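Local atomic coordinates of tryptophan decarboxylase 1 (Oryza sativa subsp. japonica, PDB entry 6KHO), a protein that decarboxylates L-tryptophan to tryptamine, and 5-hydroxy-L-tryptophan to serotonin, with pyridoxal 5'-phosphate as cofactor, working as a homodimer in rice serotonin biosynthesis. Residues 417-420 / 426-429; 474-479 / 483-488; 409-414 / 496-501. All blocks are in the same frame, centred on the assembly; numbering follows the deposited sequence.

Contact 1 of 3, residues 417-420 / 426-429; sequences DLVR and EVVV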
ATOM      1  N   ASP A 417       2.418  29.976 -23.525  1.00 47.14           N
ATOM      2  CA  ASP A 417       2.604  31.132 -24.392  1.00 50.31           C
ATOM      3  C   ASP A 417       2.742  30.739 -25.857  1.00 51.87           C
ATOM      4  O   ASP A 417       2.453  31.558 -26.736  1.00 50.83           O
ATOM      5  CB  ASP A 417       3.815  31.935 -23.920  1.00 49.15           C
ATOM      6  CG  ASP A 417       3.577  32.585 -22.557  1.00 54.77           C
ATOM      7  OD1 ASP A 417       2.406  32.607 -22.107  1.00 55.97           O
ATOM      8  OD2 ASP A 417       4.548  33.070 -21.934  1.00 57.09           O
ATOM      9  N   LEU A 418       3.155  29.502 -26.141  1.00 46.32           N
ATOM     10  CA  LEU A 418       3.140  29.034 -27.520  1.00 50.64           C
ATOM     11  C   LEU A 418       1.714  28.767 -27.989  1.00 51.66           C
ATOM     12  O   LEU A 418       1.363  29.095 -29.128  1.00 53.49           O
ATOM     13  CB  LEU A 418       4.008  27.786 -27.667  1.00 46.48           C
ATOM     14  CG  LEU A 418       5.525  27.994 -27.594  1.00 45.47           C
ATOM     15  CD1 LEU A 418       6.223  26.652 -27.439  1.00 46.05           C
ATOM     16  CD2 LEU A 418       6.065  28.734 -28.816  1.00 48.67           C
ATOM     17  N   VAL A 419       0.876  28.182 -27.126  1.00 49.37           N
ATOM     18  CA  VAL A 419      -0.527  27.970 -27.480  1.00 52.73           C
ATOM     19  C   VAL A 419      -1.223  29.304 -27.717  1.00 52.85           C
ATOM     20  O   VAL A 419      -2.054  29.432 -28.627  1.00 53.06           O
ATOM     21  CB  VAL A 419      -1.254  27.154 -26.393  1.00 50.71           C
ATOM     22  CG1 VAL A 419      -2.755  27.133 -26.661  1.00 50.25           C
ATOM     23  CG2 VAL A 419      -0.720  25.734 -26.337  1.00 48.10           C
ATOM     24  N   ARG A 420      -0.890  30.318 -26.914  1.00 51.97           N
ATOM     25  CA  ARG A 420      -1.554  31.613 -27.010  1.00 55.30           C
ATOM     26  C   ARG A 420      -1.157  32.383 -28.267  1.00 57.76           C
ATOM     27  O   ARG A 420      -1.916  33.252 -28.709  1.00 60.11           O
ATOM     28  CB  ARG A 420      -1.264  32.445 -25.753  1.00 55.26           C
ATOM     29  CG  ARG A 420      -2.005  31.972 -24.494  1.00 48.87           C
ATOM     30  CD  ARG A 420      -1.725  32.888 -23.307  1.00 50.59           C
ATOM     31  NE  ARG A 420      -2.194  32.322 -22.039  1.00 49.17           N
ATOM     32  CZ  ARG A 420      -3.461  32.339 -21.636  1.00 52.62           C
ATOM     33  NH1 ARG A 420      -4.393  32.896 -22.400  1.00 52.36           N
ATOM     34  NH2 ARG A 420      -3.801  31.805 -20.468  1.00 49.76           N
ATOM     35  N   GLU A 426      -6.900  27.732 -28.147  1.00 54.15           N
ATOM     36  CA  GLU A 426      -7.211  28.529 -26.970  1.00 53.34           C
ATOM     37  C   GLU A 426      -6.743  27.800 -25.719  1.00 47.92           C
ATOM     38  O   GLU A 426      -6.790  26.569 -25.654  1.00 47.91           O
ATOM     39  CB  GLU A 426      -8.712  28.837 -26.863  1.00 53.86           C
ATOM     40  CG  GLU A 426      -9.631  27.627 -26.926  1.00 54.86           C
ATOM     41  CD  GLU A 426     -11.095  28.005 -26.728  1.00 59.34           C
ATOM     42  OE1 GLU A 426     -11.345  29.085 -26.149  1.00 60.59           O
ATOM     43  OE2 GLU A 426     -11.988  27.227 -27.147  1.00 58.47           O
ATOM     44  N   VAL A 427      -6.272  28.569 -24.741  1.00 46.49           N
ATOM     45  CA  VAL A 427      -5.975  28.048 -23.411  1.00 49.99           C
ATOM     46  C   VAL A 427      -7.259  28.141 -22.599  1.00 46.87           C
ATOM     47  O   VAL A 427      -7.797  29.233 -22.407  1.00 48.34           O
ATOM     48  CB  VAL A 427      -4.832  28.825 -22.741  1.00 49.08           C
ATOM     49  CG1 VAL A 427      -4.691  28.411 -21.277  1.00 49.53           C
ATOM     50  CG2 VAL A 427      -3.519  28.596 -23.493  1.00 47.02           C
ATOM     51  N   VAL A 428      -7.744  26.995 -22.122  1.00 45.54           N
ATOM     52  CA  VAL A 428      -9.113  26.913 -21.624  1.00 48.27           C
ATOM     53  C   VAL A 428      -9.252  27.522 -20.225  1.00 47.80           C
ATOM     54  O   VAL A 428     -10.250  28.184 -19.929  1.00 44.80           O
ATOM     55  CB  VAL A 428      -9.582  25.449 -21.671  1.00 51.16           C
ATOM     56  CG1 VAL A 428     -10.849  25.264 -20.855  1.00 52.41           C
ATOM     57  CG2 VAL A 428      -9.811  25.033 -23.114  1.00 50.95           C
ATOM     58  N   VAL A 429      -8.282  27.308 -19.339  1.00 43.57           N
ATOM     59  CA  VAL A 429      -8.329  27.891 -17.998  1.00 42.45           C
ATOM     60  C   VAL A 429      -6.969  28.507 -17.698  1.00 42.07           C
ATOM     61  O   VAL A 429      -5.973  28.193 -18.366  1.00 42.56           O
ATOM     62  CB  VAL A 429      -8.707  26.844 -16.921  1.00 43.42           C
ATOM     63  CG1 VAL A 429     -10.092  26.256 -17.173  1.00 42.23           C
ATOM     64  CG2 VAL A 429      -7.625  25.740 -16.828  1.00 39.47           C
TER
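V427 packs against V419 and R420 near the C-terminal end of the long helix 386-420, and its two methyls make different main contacts. The apolar part runs through CG2: V427 CG2 lies 3.6 Å from V419 CG1, and R420 CG reaches the same V427 CG2 at 3.8 Å. V419 places CG1 opposite its own backbone N (chi1 171°), which carries that methyl over to the strand.

The second kind of contact is between an aliphatic group and a flat cation. The R420 chain is extended from CG to NE, and its guanidinium ends with one face over the isopropyl group of V427; V427 CB stands 3.8 Å above that plane, displaced toward its rim, while V427 CG1 meets R420 NH2 at 3.6 Å.

No hydrogen bond joins the two segments, and the charges are paired elsewhere: R420 with E416 one turn back in its helix, E426 with R439 of the adjacent strand. Between the segments 190 Å² is buried, and V419 also touches F438 and W502. Only five residues separate the segments, so this is a short helix-to-strand connection, leading into the edge strand of the four-stranded antiparallel sheet in the C-terminal part of this group II decarboxylase.

Contact 2 of 3, residues 474-479 / 483-488; sequences AHTVVG and VLRFAV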
ATOM      1  N   ALA A 474      -3.612  12.889 -23.170  1.00 38.47           N
ATOM      2  CA  ALA A 474      -4.950  12.438 -22.832  1.00 38.73           C
ATOM      3  C   ALA A 474      -5.819  13.658 -22.563  1.00 40.36           C
ATOM      4  O   ALA A 474      -5.332  14.787 -22.447  1.00 38.69           O
ATOM      5  CB  ALA A 474      -4.940  11.470 -21.644  1.00 39.86           C
ATOM      6  N   HIS A 475      -7.121  13.437 -22.487  1.00 39.23           N
ATOM      7  CA  HIS A 475      -8.054  14.547 -22.553  1.00 40.07           C
ATOM      8  C   HIS A 475      -8.850  14.662 -21.264  1.00 41.38           C
ATOM      9  O   HIS A 475      -8.773  13.817 -20.367  1.00 40.21           O
ATOM     10  CB  HIS A 475      -9.018  14.390 -23.739  1.00 42.43           C
ATOM     11  CG  HIS A 475     -10.133  13.427 -23.480  1.00 43.67           C
ATOM     12  ND1 HIS A 475      -9.982  12.063 -23.605  1.00 46.70           N
ATOM     13  CD2 HIS A 475     -11.415  13.628 -23.085  1.00 44.36           C
ATOM     14  CE1 HIS A 475     -11.121  11.465 -23.304  1.00 47.76           C
ATOM     15  NE2 HIS A 475     -12.008  12.393 -22.988  1.00 49.71           N
ATOM     16  N   THR A 476      -9.644  15.724 -21.209  1.00 42.12           N
ATOM     17  CA  THR A 476     -10.580  15.949 -20.122  1.00 40.30           C
ATOM     18  C   THR A 476     -11.741  16.761 -20.682  1.00 42.19           C
ATOM     19  O   THR A 476     -11.726  17.176 -21.844  1.00 42.11           O
ATOM     20  CB  THR A 476      -9.893  16.648 -18.940  1.00 35.56           C
ATOM     21  OG1 THR A 476     -10.748  16.616 -17.793  1.00 41.10           O
ATOM     22  CG2 THR A 476      -9.546  18.078 -19.288  1.00 39.26           C
ATOM     23  N   VAL A 477     -12.750  16.983 -19.843  1.00 41.23           N
ATOM     24  CA  VAL A 477     -13.945  17.741 -20.209  1.00 45.00           C
ATOM     25  C   VAL A 477     -14.054  18.930 -19.265  1.00 45.46           C
ATOM     26  O   VAL A 477     -14.195  18.746 -18.049  1.00 45.64           O
ATOM     27  CB  VAL A 477     -15.217  16.880 -20.139  1.00 40.09           C
ATOM     28  CG1 VAL A 477     -16.448  17.747 -20.393  1.00 48.01           C
ATOM     29  CG2 VAL A 477     -15.150  15.720 -21.131  1.00 41.65           C
ATOM     30  N   VAL A 478     -13.995  20.143 -19.820  1.00 43.77           N
ATOM     31  CA  VAL A 478     -14.020  21.384 -19.050  1.00 45.76           C
ATOM     32  C   VAL A 478     -15.182  22.230 -19.560  1.00 51.99           C
ATOM     33  O   VAL A 478     -15.123  22.761 -20.678  1.00 51.85           O
ATOM     34  CB  VAL A 478     -12.704  22.161 -19.166  1.00 47.51           C
ATOM     35  CG1 VAL A 478     -12.793  23.452 -18.376  1.00 48.66           C
ATOM     36  CG2 VAL A 478     -11.522  21.298 -18.709  1.00 47.23           C
ATOM     37  N   GLY A 479     -16.219  22.384 -18.737  1.00 48.62           N
ATOM     38  CA  GLY A 479     -17.389  23.131 -19.150  1.00 48.73           C
ATOM     39  C   GLY A 479     -17.997  22.582 -20.424  1.00 49.15           C
ATOM     40  O   GLY A 479     -18.153  23.308 -21.411  1.00 52.69           O
ATOM     41  N   VAL A 483     -11.212  18.861 -24.117  1.00 45.54           N
ATOM     42  CA  VAL A 483      -9.995  19.620 -23.845  1.00 41.16           C
ATOM     43  C   VAL A 483      -8.812  18.656 -23.781  1.00 45.14           C
ATOM     44  O   VAL A 483      -8.935  17.532 -23.280  1.00 38.53           O
ATOM     45  CB  VAL A 483     -10.131  20.431 -22.538  1.00 48.28           C
ATOM     46  CG1 VAL A 483      -8.802  21.040 -22.126  1.00 47.52           C
ATOM     47  CG2 VAL A 483     -11.196  21.515 -22.699  1.00 48.10           C
ATOM     48  N   LEU A 484      -7.677  19.081 -24.327  1.00 43.81           N
ATOM     49  CA  LEU A 484      -6.442  18.320 -24.226  1.00 42.47           C
ATOM     50  C   LEU A 484      -5.639  18.823 -23.032  1.00 42.18           C
ATOM     51  O   LEU A 484      -5.422  20.034 -22.887  1.00 40.41           O
ATOM     52  CB  LEU A 484      -5.617  18.446 -25.511  1.00 42.19           C
ATOM     53  CG  LEU A 484      -6.229  17.879 -26.798  1.00 42.95           C
ATOM     54  CD1 LEU A 484      -5.185  17.751 -27.903  1.00 46.44           C
ATOM     55  CD2 LEU A 484      -6.890  16.533 -26.537  1.00 44.03           C
ATOM     56  N   ARG A 485      -5.199  17.896 -22.184  1.00 43.03           N
ATOM     57  CA  ARG A 485      -4.260  18.218 -21.117  1.00 39.37           C
ATOM     58  C   ARG A 485      -2.822  18.056 -21.603  1.00 40.27           C
ATOM     59  O   ARG A 485      -2.494  17.099 -22.312  1.00 40.91           O
ATOM     60  CB  ARG A 485      -4.497  17.319 -19.901  1.00 38.42           C
ATOM     61  CG  ARG A 485      -5.848  17.500 -19.237  1.00 39.99           C
ATOM     62  CD  ARG A 485      -6.080  16.434 -18.171  1.00 39.12           C
ATOM     63  NE  ARG A 485      -5.459  16.771 -16.889  1.00 35.65           N
ATOM     64  CZ  ARG A 485      -4.245  16.367 -16.515  1.00 39.65           C
ATOM     65  NH1 ARG A 485      -3.495  15.623 -17.329  1.00 32.05           N
ATOM     66  NH2 ARG A 485      -3.770  16.717 -15.323  1.00 36.69           N
ATOM     67  N   PHE A 486      -1.967  19.001 -21.210  1.00 39.51           N
ATOM     68  CA  PHE A 486      -0.522  18.934 -21.430  1.00 37.62           C
ATOM     69  C   PHE A 486       0.160  19.093 -20.068  1.00 37.48           C
ATOM     70  O   PHE A 486       0.330  20.215 -19.577  1.00 35.27           O
ATOM     71  CB  PHE A 486      -0.056  20.006 -22.419  1.00 39.74           C
ATOM     72  CG  PHE A 486       1.301  19.732 -23.013  1.00 39.67           C
ATOM     73  CD1 PHE A 486       1.449  18.830 -24.058  1.00 40.16           C
ATOM     74  CD2 PHE A 486       2.430  20.372 -22.519  1.00 42.66           C
ATOM     75  CE1 PHE A 486       2.695  18.578 -24.607  1.00 39.76           C
ATOM     76  CE2 PHE A 486       3.686  20.123 -23.058  1.00 42.33           C
ATOM     77  CZ  PHE A 486       3.821  19.224 -24.103  1.00 42.24           C
ATOM     78  N   ALA A 487       0.542  17.968 -19.458  1.00 35.42           N
ATOM     79  CA  ALA A 487       1.094  17.945 -18.106  1.00 33.98           C
ATOM     80  C   ALA A 487       2.609  17.804 -18.200  1.00 36.66           C
ATOM     81  O   ALA A 487       3.123  16.723 -18.516  1.00 37.22           O
ATOM     82  CB  ALA A 487       0.473  16.810 -17.294  1.00 32.89           C
ATOM     83  N   VAL A 488       3.308  18.897 -17.923  1.00 34.06           N
ATOM     84  CA  VAL A 488       4.758  18.988 -18.043  1.00 37.70           C
ATOM     85  C   VAL A 488       5.405  18.409 -16.791  1.00 37.70           C
ATOM     86  O   VAL A 488       4.858  18.529 -15.689  1.00 34.39           O
ATOM     87  CB  VAL A 488       5.161  20.464 -18.253  1.00 38.14           C
ATOM     88  CG1 VAL A 488       6.621  20.700 -17.913  1.00 40.39           C
ATOM     89  CG2 VAL A 488       4.847  20.921 -19.683  1.00 37.82           C
TER
HETATM   90  O   HOH W   1      -2.412  14.723 -21.584  1.00 39.49           O
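The T476 and R485 side chains lie obliquely across one another on one face of the hairpin, diagonal neighbours, not a facing pair. T476 CG2 packs on R485 CG at 3.7 Å, so the methyl rests against the aliphatic part of the arginine. The R485 chain bends at chi3 (83°) and leaves the hairpin: its guanidinium nitrogens bond to the carbonyls of F103, T273 and S274, and it makes a cation-pi contact with F104, a serotonin-binding residue. Replacing R485 with a methionine would probably leave these three carbonyls without their shared donor and the F104 ring without its cation, disturbing the loops beside the cofactor.

V483, on the face of T476 and R485, meets T476, and V478 also turns toward it; V478 CB approaches V483 CG2 at 3.9 Å, obliquely. The T476 hydroxyl is hydrogen-bonded to that of S274. H475 and L484 point to the other face, where H475 CB comes within 4.1 Å of L484 CD2 and the imidazole stacks on F482.

The backbone fixes this arrangement. T476 and V483 form an antiparallel hydrogen-bonded pair: T476 N bonds to V483 O at 2.8 Å, fairly straight (N-H...O 162°), the donor tilted from the carbonyl plane. V483 N returns a bond to T476 O at 2.9 Å. H475 and L484 are a non-hydrogen-bonded pair with CA atoms 4.4 Å apart. The short strand axes make 125°, a strongly twisted pairing. This is a beta hairpin at the edge of the C-terminal antiparallel sheet; the R485 side chain lies about 7 Å, nearest atoms, from bound pyridoxal phosphate.

Contact 3 of 3, residues 409-414 / 496-501; sequences VAMAKV and HHVRSA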
ATOM      1  N   VAL A 409       7.501  24.550 -13.955  1.00 36.45           N
ATOM      2  CA  VAL A 409       6.499  25.583 -14.180  1.00 39.55           C
ATOM      3  C   VAL A 409       6.921  26.478 -15.338  1.00 40.10           C
ATOM      4  O   VAL A 409       6.097  26.863 -16.179  1.00 42.50           O
ATOM      5  CB  VAL A 409       6.269  26.381 -12.882  1.00 37.22           C
ATOM      6  CG1 VAL A 409       5.567  27.693 -13.171  1.00 37.80           C
ATOM      7  CG2 VAL A 409       5.468  25.537 -11.879  1.00 34.06           C
ATOM      8  N   ALA A 410       8.216  26.787 -15.423  1.00 39.05           N
ATOM      9  CA  ALA A 410       8.704  27.657 -16.486  1.00 41.49           C
ATOM     10  C   ALA A 410       8.599  26.981 -17.851  1.00 42.25           C
ATOM     11  O   ALA A 410       8.259  27.638 -18.840  1.00 44.58           O
ATOM     12  CB  ALA A 410      10.141  28.087 -16.188  1.00 39.12           C
ATOM     13  N   MET A 411       8.870  25.672 -17.926  1.00 39.70           N
ATOM     14  CA  MET A 411       8.600  24.934 -19.162  1.00 39.40           C
ATOM     15  C   MET A 411       7.119  24.981 -19.517  1.00 42.89           C
ATOM     16  O   MET A 411       6.760  25.170 -20.684  1.00 42.00           O
ATOM     17  CB  MET A 411       9.060  23.476 -19.049  1.00 38.46           C
ATOM     18  CG  MET A 411      10.576  23.267 -19.001  1.00 45.29           C
ATOM     19  SD  MET A 411      11.065  21.578 -19.465  1.00 45.63           S
ATOM     20  CE  MET A 411      10.321  20.606 -18.154  1.00 43.39           C
ATOM     21  N   ALA A 412       6.239  24.791 -18.526  1.00 40.46           N
ATOM     22  CA  ALA A 412       4.802  24.889 -18.785  1.00 39.84           C
ATOM     23  C   ALA A 412       4.420  26.280 -19.283  1.00 40.37           C
ATOM     24  O   ALA A 412       3.536  26.416 -20.136  1.00 42.72           O
ATOM     25  CB  ALA A 412       4.008  24.543 -17.524  1.00 39.11           C
ATOM     26  N   LYS A 413       5.067  27.322 -18.758  1.00 41.10           N
ATOM     27  CA  LYS A 413       4.768  28.672 -19.220  1.00 42.98           C
ATOM     28  C   LYS A 413       5.220  28.871 -20.660  1.00 46.45           C
ATOM     29  O   LYS A 413       4.545  29.566 -21.428  1.00 48.44           O
ATOM     30  CB  LYS A 413       5.418  29.709 -18.303  1.00 45.17           C
ATOM     31  CG  LYS A 413       4.690  31.046 -18.291  1.00 52.54           C
ATOM     32  CD  LYS A 413       5.537  32.155 -17.687  1.00 55.12           C
ATOM     33  CE  LYS A 413       4.903  33.525 -17.935  1.00 59.83           C
ATOM     34  NZ  LYS A 413       4.739  33.812 -19.392  1.00 60.66           N
ATOM     35  N   VAL A 414       6.346  28.264 -21.047  1.00 42.77           N
ATOM     36  CA  VAL A 414       6.768  28.282 -22.444  1.00 42.87           C
ATOM     37  C   VAL A 414       5.680  27.685 -23.331  1.00 43.21           C
ATOM     38  O   VAL A 414       5.291  28.273 -24.348  1.00 43.18           O
ATOM     39  CB  VAL A 414       8.111  27.542 -22.608  1.00 44.30           C
ATOM     40  CG1 VAL A 414       8.340  27.141 -24.052  1.00 46.55           C
ATOM     41  CG2 VAL A 414       9.268  28.414 -22.117  1.00 46.70           C
ATOM     42  N   HIS A 496      13.509  21.341 -24.719  1.00 41.30           N
ATOM     43  CA  HIS A 496      13.405  21.096 -26.152  1.00 40.83           C
ATOM     44  C   HIS A 496      12.367  20.020 -26.458  1.00 42.92           C
ATOM     45  O   HIS A 496      11.769  20.029 -27.541  1.00 41.24           O
ATOM     46  CB  HIS A 496      14.778  20.748 -26.739  1.00 44.40           C
ATOM     47  CG  HIS A 496      15.336  19.436 -26.277  1.00 42.46           C
ATOM     48  ND1 HIS A 496      14.980  18.233 -26.849  1.00 42.14           N
ATOM     49  CD2 HIS A 496      16.247  19.141 -25.320  1.00 43.26           C
ATOM     50  CE1 HIS A 496      15.637  17.251 -26.256  1.00 43.91           C
ATOM     51  NE2 HIS A 496      16.411  17.776 -25.323  1.00 42.45           N
ATOM     52  N   HIS A 497      12.094  19.124 -25.503  1.00 38.81           N
ATOM     53  CA  HIS A 497      11.022  18.150 -25.697  1.00 38.54           C
ATOM     54  C   HIS A 497       9.660  18.838 -25.770  1.00 41.32           C
ATOM     55  O   HIS A 497       8.796  18.434 -26.558  1.00 38.87           O
ATOM     56  CB  HIS A 497      11.023  17.113 -24.567  1.00 38.46           C
ATOM     57  CG  HIS A 497      12.241  16.236 -24.532  1.00 38.05           C
ATOM     58  ND1 HIS A 497      13.225  16.372 -23.577  1.00 38.93           N
ATOM     59  CD2 HIS A 497      12.621  15.198 -25.317  1.00 40.87           C
ATOM     60  CE1 HIS A 497      14.167  15.467 -23.782  1.00 40.71           C
ATOM     61  NE2 HIS A 497      13.824  14.740 -24.831  1.00 42.15           N
ATOM     62  N   VAL A 498       9.440  19.857 -24.935  1.00 37.95           N
ATOM     63  CA  VAL A 498       8.152  20.550 -24.931  1.00 41.07           C
ATOM     64  C   VAL A 498       7.981  21.354 -26.215  1.00 41.37           C
ATOM     65  O   VAL A 498       6.905  21.357 -26.822  1.00 41.51           O
ATOM     66  CB  VAL A 498       8.023  21.446 -23.681  1.00 42.10           C
ATOM     67  CG1 VAL A 498       6.734  22.245 -23.739  1.00 39.60           C
ATOM     68  CG2 VAL A 498       8.078  20.610 -22.396  1.00 44.08           C
ATOM     69  N   ARG A 499       9.038  22.041 -26.652  1.00 44.56           N
ATOM     70  CA  ARG A 499       8.962  22.813 -27.891  1.00 43.68           C
ATOM     71  C   ARG A 499       8.724  21.910 -29.094  1.00 44.11           C
ATOM     72  O   ARG A 499       7.892  22.223 -29.951  1.00 47.00           O
ATOM     73  CB  ARG A 499      10.233  23.635 -28.074  1.00 41.94           C
ATOM     74  CG  ARG A 499      10.367  24.776 -27.082  1.00 45.46           C
ATOM     75  CD  ARG A 499      11.567  25.640 -27.412  1.00 45.16           C
ATOM     76  NE  ARG A 499      11.738  26.739 -26.469  1.00 46.16           N
ATOM     77  CZ  ARG A 499      11.065  27.886 -26.526  1.00 48.61           C
ATOM     78  NH1 ARG A 499      10.169  28.087 -27.481  1.00 50.77           N
ATOM     79  NH2 ARG A 499      11.291  28.838 -25.629  1.00 47.87           N
ATOM     80  N   SER A 500       9.437  20.780 -29.174  1.00 41.74           N
ATOM     81  CA  SER A 500       9.200  19.830 -30.260  1.00 45.39           C
ATOM     82  C   SER A 500       7.784  19.259 -30.211  1.00 46.39           C
ATOM     83  O   SER A 500       7.189  18.964 -31.258  1.00 43.64           O
ATOM     84  CB  SER A 500      10.224  18.691 -30.208  1.00 43.22           C
ATOM     85  OG  SER A 500      11.541  19.181 -30.380  1.00 44.73           O
ATOM     86  N   ALA A 501       7.240  19.076 -29.004  1.00 43.11           N
ATOM     87  CA  ALA A 501       5.848  18.658 -28.878  1.00 43.04           C
ATOM     88  C   ALA A 501       4.904  19.697 -29.478  1.00 40.36           C
ATOM     89  O   ALA A 501       3.914  19.342 -30.125  1.00 43.11           O
ATOM     90  CB  ALA A 501       5.507  18.406 -27.408  1.00 40.91           C
TER
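M411 and V498 are the nearest CA pair of the two helical segments, 7.3 Å apart; V414 and R499 form the second near pair, about a turn further along helix 386-420 but one residue on in the other helix, with CA atoms 8.0 Å apart. At the first of these positions V498 fits against the side of helix 386-420: its CG1 lies 4.2 Å from the carbonyl O of M411, while CG2 faces M411 SD at 4.3 Å, a loose apolar contact. The methionine then runs on to V488 and Q493, whereas V498 also leans on F486 of the sheet.

At the second position V414 and R499 cross at about a right angle. V414 CG1, anti to its own backbone nitrogen (chi1 161°), sits 3.7 Å above the guanidinium plane of R499 and over its centre; V414 CG1 is 3.8 Å from R499 CZ. The arginine reaches across, its chain extended from CG to NE, and a salt bridge to E495 through NE restrains its outer end.

No hydrogen bond crosses between the segments. Cohesion probably comes from van der Waals packing and the burial of 196 Å², with R499 offering its flat face and its charge met by E495, which implies a contact shaped by fit, with little directional bonding.

Overall arrangement
All three contacts lie on the same side of the chain's centre. Contact 2 is the most buried: its centre is about 17 Å from that of the chain, and four of seven touching residues are buried, none exposed. Contacts 3 and 1, centred about 22 and 25 Å out, each have one buried and one exposed among four. Contacts 1 and 3 share helix 386-420; contacts 1 and 2 reach the same antiparallel sheet, meeting where V428 packs on V478 and V483. F486 packs against V498 and A501, joining contact 2 to contact 3. Contacts 1 and 3 lack cross-segment hydrogen bonds and lay an exposed arginine's face on a valine, whereas the hairpin uses backbone bonds and buries its arginine near the cofactor site.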